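Local coordinates for ribonuclease P protein component 3 (Thermococcus kodakarensis KOD1, PDB 3WYZ) that probably serves as a protein subunit of ribonuclease P, the RNA-containing enzyme that matures tRNA by cleaving the 5' ends of its precursors, at residues Arg173-Ser178 with Arg206-Phe211. Residues are numbered along the deposited sequence; the frame is centred on the assembly and turned at random.
Sequences RFITSS and RASLNF
The carbonyl oxygen of Ser-208, in helix 202-209, presses against the backbone of strand 173-176 where Phe-174 passes into Ile-175. CA of Phe-174 lies 3.2 Å from Ser-208 O in a CA-H...O contact, and CB of Phe-174 touches the same oxygen. The amide of Ile-175 adds a weak hydrogen bond, N to Ser-208 O 3.5 Å. Phe-174 CG sits between its own N and carbonyl carbon (chi1 54°), and the ring runs away from the helix to meet Met-16. Beside these weak polar contacts, CG1 of Ile-175 packs on CB of Ser-208 at 3.8 Å, while methyl CD2 of Leu-209 reaches within 3.2 Å of Ile-175 O. In this TIM barrel-like fold of the Rpp30 family, 173-176 is the last strand of a parallel sheet. It pairs with strand 136-140 along one edge, and the helix backbone adjoins the other; Leu-191 of helix 188-198 touches both Ile-175 and Leu-209. At the Arg-173 end the fit is looser: its CG merely approaches OG of Ser-208, at 3.8 Å, and the two polar groups turn to separate partners, NH1 to the carbonyl of Val-171 and the hydroxyl to that of Glu-204. Toward solvent, partly exposed Ala-207 makes no contact with the strand, CB of Ala-207 staying 6.0 Å from NH2 of Arg-173.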
ATOM      1  N   ARG A 173      -4.304  -7.492   3.584  1.00 41.44           N
ATOM      2  CA  ARG A 173      -2.994  -7.113   3.063  1.00 42.24           C
ATOM      3  C   ARG A 173      -2.902  -7.305   1.562  1.00 41.77           C
ATOM      4  O   ARG A 173      -3.709  -8.001   0.961  1.00 41.54           O
ATOM      5  CB  ARG A 173      -1.879  -7.905   3.746  1.00 43.91           C
ATOM      6  CG  ARG A 173      -1.908  -9.410   3.490  1.00 46.61           C
ATOM      7  CD  ARG A 173      -2.993 -10.084   4.317  1.00 47.74           C
ATOM      8  NE  ARG A 173      -2.969 -11.531   4.199  1.00 52.30           N
ATOM      9  CZ  ARG A 173      -3.626 -12.367   4.999  1.00 53.68           C
ATOM     10  NH1 ARG A 173      -4.387 -11.913   6.001  1.00 52.42           N
ATOM     11  NH2 ARG A 173      -3.518 -13.675   4.789  1.00 54.64           N
ATOM     12  N   PHE A 174      -1.904  -6.669   0.971  1.00 40.67           N
ATOM     13  CA  PHE A 174      -1.581  -6.884  -0.426  1.00 41.95           C
ATOM     14  C   PHE A 174      -0.098  -6.657  -0.672  1.00 42.09           C
ATOM     15  O   PHE A 174       0.554  -5.931   0.083  1.00 40.59           O
ATOM     16  CB  PHE A 174      -2.423  -5.971  -1.322  1.00 43.09           C
ATOM     17  CG  PHE A 174      -2.330  -4.511  -0.975  1.00 43.50           C
ATOM     18  CD1 PHE A 174      -1.334  -3.715  -1.515  1.00 44.83           C
ATOM     19  CD2 PHE A 174      -3.265  -3.925  -0.140  1.00 45.57           C
ATOM     20  CE1 PHE A 174      -1.258  -2.368  -1.210  1.00 43.94           C
ATOM     21  CE2 PHE A 174      -3.198  -2.578   0.167  1.00 44.37           C
ATOM     22  CZ  PHE A 174      -2.188  -1.801  -0.363  1.00 43.87           C
ATOM     23  N   ILE A 175       0.422  -7.304  -1.713  1.00 41.74           N
ATOM     24  CA  ILE A 175       1.778  -7.062  -2.178  1.00 43.40           C
ATOM     25  C   ILE A 175       1.701  -6.063  -3.324  1.00 42.25           C
ATOM     26  O   ILE A 175       0.825  -6.173  -4.184  1.00 40.44           O
ATOM     27  CB  ILE A 175       2.468  -8.342  -2.697  1.00 43.71           C
ATOM     28  CG1 ILE A 175       2.378  -9.490  -1.678  1.00 44.69           C
ATOM     29  CG2 ILE A 175       3.916  -8.049  -3.071  1.00 43.80           C
ATOM     30  CD1 ILE A 175       2.975  -9.194  -0.323  1.00 46.84           C
ATOM     31  N   THR A 176       2.630  -5.109  -3.347  1.00 41.39           N
ATOM     32  CA  THR A 176       2.684  -4.129  -4.421  1.00 40.94           C
ATOM     33  C   THR A 176       4.106  -3.669  -4.719  1.00 41.46           C
ATOM     34  O   THR A 176       4.979  -3.733  -3.866  1.00 42.30           O
ATOM     35  CB  THR A 176       1.787  -2.910  -4.122  1.00 41.83           C
ATOM     36  OG1 THR A 176       1.870  -1.982  -5.207  1.00 42.17           O
ATOM     37  CG2 THR A 176       2.196  -2.216  -2.818  1.00 40.99           C
ATOM     38  N   SER A 177       4.326  -3.218  -5.949  1.00 41.92           N
ATOM     39  CA  SER A 177       5.615  -2.675  -6.352  1.00 42.60           C
ATOM     40  C   SER A 177       5.843  -1.287  -5.767  1.00 41.66           C
ATOM     41  O   SER A 177       6.976  -0.939  -5.425  1.00 41.13           O
ATOM     42  CB  SER A 177       5.724  -2.611  -7.882  1.00 44.10           C
ATOM     43  OG  SER A 177       4.836  -1.640  -8.427  1.00 46.63           O
ATOM     44  N   SER A 178       4.771  -0.500  -5.653  1.00 42.42           N
ATOM     45  CA  SER A 178       4.868   0.918  -5.289  1.00 45.55           C
ATOM     46  C   SER A 178       5.862   1.595  -6.232  1.00 48.37           C
ATOM     47  O   SER A 178       6.703   2.386  -5.802  1.00 52.94           O
ATOM     48  CB  SER A 178       5.288   1.093  -3.822  1.00 44.90           C
ATOM     49  OG  SER A 178       4.373   0.457  -2.947  1.00 43.75           O
ATOM     50  N   ARG A 206      -0.985 -15.520  -3.406  1.00 46.96           N
ATOM     51  CA  ARG A 206      -1.984 -15.337  -4.459  1.00 47.69           C
ATOM     52  C   ARG A 206      -3.134 -14.444  -3.995  1.00 45.05           C
ATOM     53  O   ARG A 206      -3.586 -13.578  -4.742  1.00 43.58           O
ATOM     54  CB  ARG A 206      -2.525 -16.700  -4.905  1.00 52.76           C
ATOM     55  CG  ARG A 206      -3.462 -16.669  -6.103  1.00 56.28           C
ATOM     56  CD  ARG A 206      -4.054 -18.045  -6.383  1.00 59.93           C
ATOM     57  NE  ARG A 206      -3.016 -19.041  -6.643  1.00 64.22           N
ATOM     58  CZ  ARG A 206      -2.335 -19.156  -7.784  1.00 71.75           C
ATOM     59  NH1 ARG A 206      -2.568 -18.337  -8.813  1.00 74.86           N
ATOM     60  NH2 ARG A 206      -1.405 -20.101  -7.902  1.00 75.11           N
ATOM     61  N   ALA A 207      -3.611 -14.665  -2.771  1.00 44.13           N
ATOM     62  CA  ALA A 207      -4.714 -13.867  -2.218  1.00 41.93           C
ATOM     63  C   ALA A 207      -4.340 -12.402  -2.025  1.00 43.10           C
ATOM     64  O   ALA A 207      -5.200 -11.526  -2.138  1.00 46.17           O
ATOM     65  CB  ALA A 207      -5.202 -14.455  -0.906  1.00 42.27           C
ATOM     66  N   SER A 208      -3.062 -12.134  -1.753  1.00 42.06           N
ATOM     67  CA  SER A 208      -2.564 -10.765  -1.616  1.00 41.69           C
ATOM     68  C   SER A 208      -2.587  -9.953  -2.923  1.00 42.04           C
ATOM     69  O   SER A 208      -2.538  -8.721  -2.887  1.00 45.87           O
ATOM     70  CB  SER A 208      -1.148 -10.777  -1.037  1.00 41.84           C
ATOM     71  OG  SER A 208      -1.146 -11.347   0.262  1.00 40.31           O
ATOM     72  N   LEU A 209      -2.639 -10.630  -4.067  1.00 42.89           N
ATOM     73  CA  LEU A 209      -2.793  -9.962  -5.363  1.00 43.81           C
ATOM     74  C   LEU A 209      -4.191 -10.129  -5.965  1.00 44.43           C
ATOM     75  O   LEU A 209      -4.542  -9.439  -6.920  1.00 43.75           O
ATOM     76  CB  LEU A 209      -1.761 -10.495  -6.354  1.00 44.84           C
ATOM     77  CG  LEU A 209      -0.291 -10.183  -6.069  1.00 45.75           C
ATOM     78  CD1 LEU A 209       0.577 -10.822  -7.143  1.00 45.48           C
ATOM     79  CD2 LEU A 209      -0.040  -8.679  -5.990  1.00 44.86           C
ATOM     80  N   ASN A 210      -4.991 -11.028  -5.401  1.00 46.08           N
ATOM     81  CA  ASN A 210      -6.285 -11.381  -5.980  1.00 47.47           C
ATOM     82  C   ASN A 210      -7.420 -10.981  -5.042  1.00 47.38           C
ATOM     83  O   ASN A 210      -8.086  -9.957  -5.254  1.00 46.50           O
ATOM     84  CB  ASN A 210      -6.301 -12.885  -6.299  1.00 49.35           C
ATOM     85  CG  ASN A 210      -7.560 -13.334  -7.023  1.00 52.17           C
ATOM     86  OD1 ASN A 210      -8.596 -12.668  -6.997  1.00 52.48           O
ATOM     87  ND2 ASN A 210      -7.470 -14.485  -7.681  1.00 53.84           N
ATOM     88  N   PHE A 211      -7.610 -11.759  -3.982  1.00 45.95           N
ATOM     89  CA  PHE A 211      -8.785 -11.627  -3.124  1.00 43.83           C
ATOM     90  C   PHE A 211      -8.828 -10.328  -2.323  1.00 41.37           C
ATOM     91  O   PHE A 211      -9.866  -9.675  -2.261  1.00 41.49           O
ATOM     92  CB  PHE A 211      -8.874 -12.829  -2.182  1.00 44.83           C
ATOM     93  CG  PHE A 211      -9.977 -12.725  -1.183  1.00 46.66           C
ATOM     94  CD1 PHE A 211     -11.297 -12.916  -1.568  1.00 48.43           C
ATOM     95  CD2 PHE A 211      -9.701 -12.428   0.146  1.00 46.94           C
ATOM     96  CE1 PHE A 211     -12.327 -12.816  -0.645  1.00 48.91           C
ATOM     97  CE2 PHE A 211     -10.724 -12.327   1.071  1.00 48.18           C
ATOM     98  CZ  PHE A 211     -12.039 -12.518   0.675  1.00 49.20           C
TER